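Local coordinates for protein poly-beta-hydroxybutyrate polymerase (Cupriavidus necator, PDB 5HZ2) that polymerises (R)-3-hydroxybutyryl-CoA into polyhydroxybutyrate, an intracellular energy reserve, and is represented here by its C-terminal catalytic domain of alpha/beta hydrolase fold, at residues K28-K33 and V64-H69; V34-L39 and A360-P365; D268-I273 and L294-R299. All blocks are in the same frame, centred on the assembly; numbering follows the deposited sequence.

Contact 1. Residues K28-K33 and V64-H69; sequences KPLTDK and VVEQGH. With SO4 (sulfate ion), chain F.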
# COMPACT_ATOMS: atom_id res chain seq x y z
N LYS A 28 29.27 -3.39 -35.30
CA LYS A 28 29.30 -3.63 -36.75
C LYS A 28 27.86 -3.46 -37.33
O LYS A 28 26.91 -3.96 -36.77
CB LYS A 28 29.79 -5.05 -37.08
CG LYS A 28 30.15 -5.23 -38.57
CD LYS A 28 30.69 -6.58 -38.92
CE LYS A 28 29.63 -7.67 -38.99
NZ LYS A 28 28.47 -7.47 -39.91
N PRO A 29 27.72 -2.71 -38.42
CA PRO A 29 26.39 -2.59 -39.00
C PRO A 29 25.83 -3.94 -39.46
O PRO A 29 26.55 -4.86 -39.84
CB PRO A 29 26.58 -1.63 -40.16
CG PRO A 29 28.03 -1.48 -40.36
CD PRO A 29 28.73 -1.87 -39.12
N LEU A 30 24.52 -4.04 -39.43
CA LEU A 30 23.85 -5.23 -39.88
C LEU A 30 22.85 -4.87 -41.01
O LEU A 30 21.98 -5.67 -41.35
CB LEU A 30 23.16 -5.89 -38.69
CG LEU A 30 24.10 -6.52 -37.67
CD1 LEU A 30 23.26 -6.99 -36.47
CD2 LEU A 30 24.86 -7.73 -38.20
N THR A 31 22.96 -3.65 -41.53
CA THR A 31 22.06 -3.10 -42.54
C THR A 31 22.97 -2.43 -43.57
O THR A 31 24.13 -2.12 -43.26
CB THR A 31 21.11 -2.02 -41.96
OG1 THR A 31 21.86 -1.02 -41.26
CG2 THR A 31 20.06 -2.64 -41.04
N ASP A 32 22.48 -2.16 -44.79
CA ASP A 32 23.32 -1.42 -45.78
C ASP A 32 23.36 0.05 -45.52
O ASP A 32 24.34 0.73 -45.81
CB ASP A 32 22.81 -1.66 -47.22
CG ASP A 32 22.87 -3.16 -47.63
OD1 ASP A 32 23.80 -3.87 -47.21
OD2 ASP A 32 21.97 -3.64 -48.35
N LYS A 33 22.28 0.57 -44.98
CA LYS A 33 22.23 1.95 -44.59
C LYS A 33 21.91 2.15 -43.07
O LYS A 33 21.32 1.28 -42.42
CB LYS A 33 21.21 2.65 -45.39
CG LYS A 33 21.47 2.46 -46.88
CD LYS A 33 20.82 3.58 -47.64
CE LYS A 33 20.38 3.12 -49.02
NZ LYS A 33 19.16 3.86 -49.42
N VAL A 64 18.56 -2.75 -32.10
CA VAL A 64 18.69 -1.38 -32.54
C VAL A 64 19.60 -1.34 -33.80
O VAL A 64 19.32 -0.61 -34.75
CB VAL A 64 19.26 -0.50 -31.42
CG1 VAL A 64 19.62 0.89 -31.89
CG2 VAL A 64 18.22 -0.40 -30.29
N VAL A 65 20.69 -2.07 -33.77
CA VAL A 65 21.61 -2.14 -34.92
C VAL A 65 20.82 -2.60 -36.14
O VAL A 65 20.94 -2.00 -37.22
CB VAL A 65 22.82 -3.04 -34.63
CG1 VAL A 65 23.67 -3.25 -35.93
CG2 VAL A 65 23.72 -2.40 -33.55
N GLU A 66 20.02 -3.63 -35.96
CA GLU A 66 19.16 -4.11 -37.06
C GLU A 66 18.10 -3.15 -37.58
O GLU A 66 17.70 -3.26 -38.74
CB GLU A 66 18.50 -5.44 -36.73
CG GLU A 66 19.43 -6.58 -36.72
CD GLU A 66 18.79 -7.82 -36.11
OE1 GLU A 66 17.67 -7.75 -35.55
OE2 GLU A 66 19.44 -8.88 -36.13
N GLN A 67 17.66 -2.19 -36.78
CA GLN A 67 16.84 -1.10 -37.28
C GLN A 67 17.61 -0.01 -37.99
O GLN A 67 17.00 1.00 -38.39
CB GLN A 67 15.96 -0.43 -36.18
CG GLN A 67 15.16 -1.43 -35.35
CD GLN A 67 14.53 -2.55 -36.18
OE1 GLN A 67 13.77 -2.27 -37.11
NE2 GLN A 67 14.85 -3.80 -35.85
N GLY A 68 18.89 -0.18 -38.25
CA GLY A 68 19.61 0.86 -38.95
C GLY A 68 20.24 2.03 -38.21
O GLY A 68 20.35 3.12 -38.75
N HIS A 69 20.62 1.80 -36.97
CA HIS A 69 21.28 2.81 -36.17
C HIS A 69 22.71 2.39 -35.85
O HIS A 69 22.97 1.23 -35.60
CB HIS A 69 20.57 3.02 -34.84
CG HIS A 69 19.26 3.72 -34.95
ND1 HIS A 69 18.08 3.06 -35.19
CD2 HIS A 69 18.95 5.03 -34.86
CE1 HIS A 69 17.10 3.93 -35.24
NE2 HIS A 69 17.60 5.13 -35.05
S SO4 F . 18.83 -2.00 -45.18
O1 SO4 F . 19.59 -0.76 -45.11
O2 SO4 F . 19.68 -3.17 -45.31
O3 SO4 F . 17.96 -2.16 -44.02
O4 SO4 F . 17.95 -1.89 -46.33
O HOH W 1 23.10 -1.50 -38.88

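Contact 2. Residues V34-L39 and A360-P365; sequences VHARPL and AKRAAP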
# COMPACT_ATOMS: atom_id res chain seq x y z
N VAL A 34 22.30 3.30 -42.57
CA VAL A 34 22.06 3.64 -41.20
C VAL A 34 21.76 5.11 -41.11
O VAL A 34 22.19 5.88 -41.93
CB VAL A 34 23.29 3.36 -40.31
CG1 VAL A 34 23.66 1.90 -40.31
CG2 VAL A 34 24.48 4.23 -40.73
N HIS A 35 21.01 5.48 -40.09
CA HIS A 35 20.80 6.87 -39.80
C HIS A 35 22.03 7.69 -39.61
O HIS A 35 23.04 7.24 -39.06
CB HIS A 35 19.89 7.03 -38.57
CG HIS A 35 18.48 6.61 -38.83
ND1 HIS A 35 18.01 5.35 -38.54
CD2 HIS A 35 17.44 7.31 -39.31
CE1 HIS A 35 16.73 5.29 -38.85
NE2 HIS A 35 16.38 6.45 -39.38
N ALA A 36 21.92 8.96 -39.98
CA ALA A 36 23.01 9.88 -39.84
C ALA A 36 23.52 9.98 -38.37
O ALA A 36 24.72 10.04 -38.13
CB ALA A 36 22.62 11.27 -40.34
N ARG A 37 22.59 10.08 -37.41
CA ARG A 37 22.94 10.23 -36.01
C ARG A 37 23.01 8.86 -35.34
O ARG A 37 22.07 8.08 -35.44
CB ARG A 37 21.89 11.02 -35.25
CG ARG A 37 21.69 12.38 -35.83
CD ARG A 37 21.12 13.29 -34.82
NE ARG A 37 21.10 14.61 -35.36
CZ ARG A 37 20.03 15.30 -35.66
NH1 ARG A 37 18.81 14.82 -35.46
NH2 ARG A 37 20.19 16.51 -36.16
N PRO A 38 24.08 8.61 -34.63
CA PRO A 38 24.24 7.33 -33.96
C PRO A 38 23.59 7.46 -32.59
O PRO A 38 23.24 8.58 -32.17
CB PRO A 38 25.76 7.24 -33.78
CG PRO A 38 26.14 8.62 -33.48
CD PRO A 38 25.25 9.47 -34.37
N LEU A 39 23.47 6.33 -31.91
CA LEU A 39 22.93 6.27 -30.55
C LEU A 39 24.08 5.83 -29.66
O LEU A 39 24.66 4.76 -29.91
CB LEU A 39 21.84 5.20 -30.50
CG LEU A 39 21.27 4.93 -29.09
CD1 LEU A 39 20.56 6.14 -28.54
CD2 LEU A 39 20.34 3.73 -29.14
N ALA A 360 18.50 11.38 -41.71
CA ALA A 360 18.34 10.63 -42.94
C ALA A 360 19.27 9.43 -42.96
O ALA A 360 20.36 9.44 -42.41
CB ALA A 360 18.61 11.57 -44.13
N LYS A 361 18.85 8.38 -43.62
CA LYS A 361 19.72 7.25 -43.84
C LYS A 361 20.79 7.49 -44.89
O LYS A 361 20.54 8.16 -45.86
CB LYS A 361 18.93 6.01 -44.14
CG LYS A 361 18.27 5.46 -42.88
CD LYS A 361 17.94 4.01 -43.00
CE LYS A 361 17.20 3.57 -41.77
NZ LYS A 361 16.54 2.26 -41.99
N ARG A 362 21.98 6.90 -44.67
CA ARG A 362 23.08 6.96 -45.60
C ARG A 362 23.82 5.63 -45.54
O ARG A 362 23.55 4.80 -44.67
CB ARG A 362 24.00 8.08 -45.20
CG ARG A 362 24.64 7.83 -43.83
CD ARG A 362 25.56 8.92 -43.43
NE ARG A 362 24.84 10.19 -43.56
CZ ARG A 362 25.36 11.37 -43.26
NH1 ARG A 362 26.60 11.43 -42.76
NH2 ARG A 362 24.62 12.47 -43.41
N ALA A 363 24.78 5.40 -46.45
CA ALA A 363 25.45 4.11 -46.48
C ALA A 363 26.19 3.84 -45.15
O ALA A 363 26.80 4.74 -44.60
CB ALA A 363 26.44 4.04 -47.65
N ALA A 364 26.13 2.61 -44.69
CA ALA A 364 26.74 2.20 -43.44
C ALA A 364 28.27 2.31 -43.47
O ALA A 364 28.89 2.06 -44.53
CB ALA A 364 26.38 0.75 -43.16
N PRO A 365 28.91 2.63 -42.33
CA PRO A 365 30.38 2.57 -42.36
C PRO A 365 30.96 1.16 -42.56
O PRO A 365 30.41 0.20 -42.07
CB PRO A 365 30.77 3.16 -40.99
CG PRO A 365 29.59 2.84 -40.09
CD PRO A 365 28.38 2.89 -40.98

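Contact 3. Residues D268-I273 and L294-R299; sequences DVPTYI and LANKLR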
# COMPACT_ATOMS: atom_id res chain seq x y z
N ASP A 268 16.78 19.92 -22.09
CA ASP A 268 15.92 20.43 -23.15
C ASP A 268 15.91 19.80 -24.54
O ASP A 268 16.09 20.49 -25.52
CB ASP A 268 16.14 21.95 -23.25
CG ASP A 268 15.07 22.67 -24.06
OD1 ASP A 268 14.00 22.11 -24.32
OD2 ASP A 268 15.33 23.82 -24.43
N VAL A 269 15.73 18.50 -24.62
CA VAL A 269 15.67 17.80 -25.90
C VAL A 269 14.54 16.78 -25.87
O VAL A 269 14.10 16.40 -24.82
CB VAL A 269 16.99 17.13 -26.29
CG1 VAL A 269 18.12 18.13 -26.34
CG2 VAL A 269 17.32 15.98 -25.38
N PRO A 270 14.07 16.31 -27.02
CA PRO A 270 12.97 15.34 -27.03
C PRO A 270 13.43 14.16 -26.19
O PRO A 270 14.56 13.76 -26.29
CB PRO A 270 12.87 14.97 -28.49
CG PRO A 270 13.26 16.22 -29.19
CD PRO A 270 14.36 16.82 -28.37
N THR A 271 12.55 13.64 -25.34
CA THR A 271 13.00 12.60 -24.39
C THR A 271 11.97 11.50 -24.31
O THR A 271 10.78 11.80 -24.14
CB THR A 271 13.24 13.24 -22.99
OG1 THR A 271 14.23 14.29 -23.08
CG2 THR A 271 13.73 12.19 -22.00
N TYR A 272 12.42 10.25 -24.37
CA TYR A 272 11.55 9.06 -24.29
C TYR A 272 11.83 8.40 -22.95
O TYR A 272 12.98 8.06 -22.64
CB TYR A 272 11.88 8.13 -25.39
CG TYR A 272 10.97 6.94 -25.60
CD1 TYR A 272 11.06 5.78 -24.80
CD2 TYR A 272 10.02 6.94 -26.64
CE1 TYR A 272 10.23 4.65 -25.03
CE2 TYR A 272 9.18 5.87 -26.85
CZ TYR A 272 9.31 4.70 -26.06
OH TYR A 272 8.52 3.63 -26.33
N ILE A 273 10.79 8.30 -22.13
CA ILE A 273 10.90 7.79 -20.79
C ILE A 273 10.12 6.50 -20.65
O ILE A 273 8.97 6.43 -20.98
CB ILE A 273 10.35 8.84 -19.80
CG1 ILE A 273 11.05 10.18 -20.03
CG2 ILE A 273 10.52 8.39 -18.37
CD1 ILE A 273 10.27 11.36 -19.54
N LEU A 294 11.59 17.52 -16.77
CA LEU A 294 12.26 17.76 -18.00
C LEU A 294 11.52 18.61 -18.99
O LEU A 294 10.33 18.50 -19.13
CB LEU A 294 12.60 16.43 -18.68
CG LEU A 294 13.37 15.39 -17.88
CD1 LEU A 294 13.33 14.04 -18.56
CD2 LEU A 294 14.79 15.83 -17.66
N ALA A 295 12.28 19.46 -19.66
CA ALA A 295 11.75 20.26 -20.78
C ALA A 295 11.69 19.54 -22.11
O ALA A 295 12.27 18.49 -22.34
CB ALA A 295 12.58 21.58 -20.93
N ASN A 296 11.01 20.20 -23.06
CA ASN A 296 10.89 19.76 -24.40
C ASN A 296 9.84 18.65 -24.51
O ASN A 296 9.09 18.42 -23.56
CB ASN A 296 12.24 19.37 -24.99
CG ASN A 296 12.37 19.70 -26.47
OD1 ASN A 296 11.67 19.15 -27.36
ND2 ASN A 296 13.30 20.55 -26.77
N LYS A 297 9.73 18.04 -25.69
CA LYS A 297 8.71 17.04 -25.96
C LYS A 297 9.05 15.72 -25.33
O LYS A 297 10.06 15.15 -25.65
CB LYS A 297 8.59 16.87 -27.46
CG LYS A 297 7.18 16.91 -27.96
CD LYS A 297 6.57 15.53 -27.91
CE LYS A 297 5.37 15.47 -26.98
NZ LYS A 297 4.11 15.32 -27.74
N LEU A 298 8.16 15.24 -24.46
CA LEU A 298 8.41 14.01 -23.69
C LEU A 298 7.43 12.98 -24.13
O LEU A 298 6.34 13.34 -24.49
CB LEU A 298 8.13 14.25 -22.23
CG LEU A 298 8.86 15.45 -21.62
CD1 LEU A 298 8.66 15.42 -20.13
CD2 LEU A 298 10.32 15.42 -21.96
N ARG A 299 7.81 11.71 -24.11
CA ARG A 299 6.89 10.61 -24.28
C ARG A 299 7.15 9.65 -23.10
O ARG A 299 8.29 9.43 -22.76
CB ARG A 299 7.19 9.90 -25.59
CG ARG A 299 6.33 8.73 -25.90
CD ARG A 299 6.41 8.32 -27.37
NE ARG A 299 5.54 7.22 -27.70
CZ ARG A 299 4.21 7.30 -27.87
NH1 ARG A 299 3.59 8.42 -27.73
NH2 ARG A 299 3.50 6.21 -28.20
O HOH W 2 15.13 18.81 -19.82
O HOH W 3 14.48 16.96 -21.75

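Contact 1. Residues K28-K33 and V64-H69
E66 offers L30 only the CG of its side chain, which touches L30 CD1, its flat carboxylate being held by R62; the other planar group, the H69 ring, is stacked with that of H35. The setting is the end of helix 60-66 in the alpha/beta hydrolase fold, covered by the loop that follows strand 22-27. V65 packs its methyl CG1 against the backbone of K28 to L30, 3.4 Å from K28 O. That methyl stands anti to its own nitrogen (chi1 172°), and from there it also reaches L30 CG at 3.7 Å, the two side chains crossing at about a right angle. T31 sets its CG2 3.4 Å from E66 O and its OG1 near G68 CA. Beyond the helix, G68 takes a left-handed backbone conformation and its N is bonded to V65 O. No direct hydrogen bond joins the segments; one water does so, accepting from L30 N and donating to V65 O and T31 OG1. A sulfate ion, probably from the crystallisation liquor, is gripped by the amides of D32 and K33. With its hydroxyl between the backbone N and the carbonyl carbon (chi1 52°), T31 points forward along its own segment, where OG1 donates to K33 O at 2.6 Å from above the carbonyl plane.

Contact 2. Residues V34-L39 and A360-P365
V34 and R362 form the hydrogen-bonded pair of a small two-stranded antiparallel sheet, separate from the main sheet of the domain, and the paired backbones with the buried V34 make up the tight part of the contact. V34 N donates to R362 O at 2.9 Å, R362 N returns the bond to V34 O at 2.9 Å, and the same V34 O is approached by the CA-H of K361. The V34 methyls complete this inner part: CG1 lies 4.1 Å from A364 CB, and CG2 meets the CD of P365. A third bond, A36 N to A360 O, extends the pairing with a more bent N-H...O angle of 132°.

Toward solvent the contact is carried by exposed side chains. H35 and K361 diverge from their non-hydrogen-bonded pair, yet the extended K361 chain passes over one face of the H35 ring, its CG 4.0 Å from the centroid and only 8° off the normal, a CH-pi contact that CE continues at 3.4 Å from H35 CE1. H35 ND1 is bonded to G68 O. R362 starts from the same face of the sheet as V34 but runs out to the exposed rim; bent at chi3 (52°), it brings one face of its guanidinium over the A36 methyl, with NH2 3.9 Å from A36 CB. Every hydrogen bond across the contact is thus backbone to backbone, so the pairing depends little on side-chain identity, while K361 and R362 pack through carbon and a flat face.

Contact 3. Residues D268-I273 and L294-R299
R299 runs alongside the Y272 ring, the two side chains pointing the same way from neighbouring strands, with R299 CD 3.7 Å from Y272 CE2. Both leave the backbone with CG anti to N (chi1 179° and -171°), which keeps them abreast. Ring and guanidinium planes are inclined by 51°, and Y272 CE2 sits at the guanidinium edge, so the overlap is with the arginine's stem and not a stack. Their polar ends converge on D349 of helix 347-357, which takes both R299 NH2 and Y272 OH; D326 binds R299 NH1. The shared aspartate probably offsets the arginine's charge and helps fix both side chains.

On the other face of the sheet the chemistry is mostly apolar. T271 CB touches L298 CD2 at 3.8 Å, and its CG2 meets CD1 of L294, from the loop before the strand, the two side chains crossing at about a right angle. I273 CD1 reaches toward both leucines, while T271 OG1 donates to V269 O. Between the two faces, three backbone bonds alternate in the parallel manner: T271 N to K297 O, R299 N to T271 O, and I273 N to R299 O at 2.8 Å.

N296 ties together the loops leading into the two strands. Its ND2 donates to D268 OD1 at 3.0 Å from above the carboxylate plane, while its OD1 accepts K297 N at 2.8 Å. One water accepts from D268 N and A295 N, and a second donates to V269 O and A295 O. Such parallel pairing of strands 271-276 and 298-303, joined through helix 284-288, marks a beta-alpha-beta unit of the alpha/beta hydrolase sheet.

Contacts 1 and 2 adjoin and interlock along the chain: residues 28-33 run directly into 34-39, and G68 O meets H35 N at 2.8 Å while D32 O meets A364 N at 2.8 Å. Together they tie helix 60-66, the loop 28-33 and the two-stranded sheet 33-35/361-363 into one peripheral patch. Contact 3 stands apart, about 25 Å and 22 Å from them between centres, nested within the long loop that contact 2 closes. Chemistry follows place. Contact 1, partly buried, depends on methyls and a water; contact 2, at the surface, on antiparallel backbone bonds flanked by lysine and arginine side chains; contact 3, partly buried in the main sheet, on parallel bonding between a mostly apolar face and a salt-bridged one.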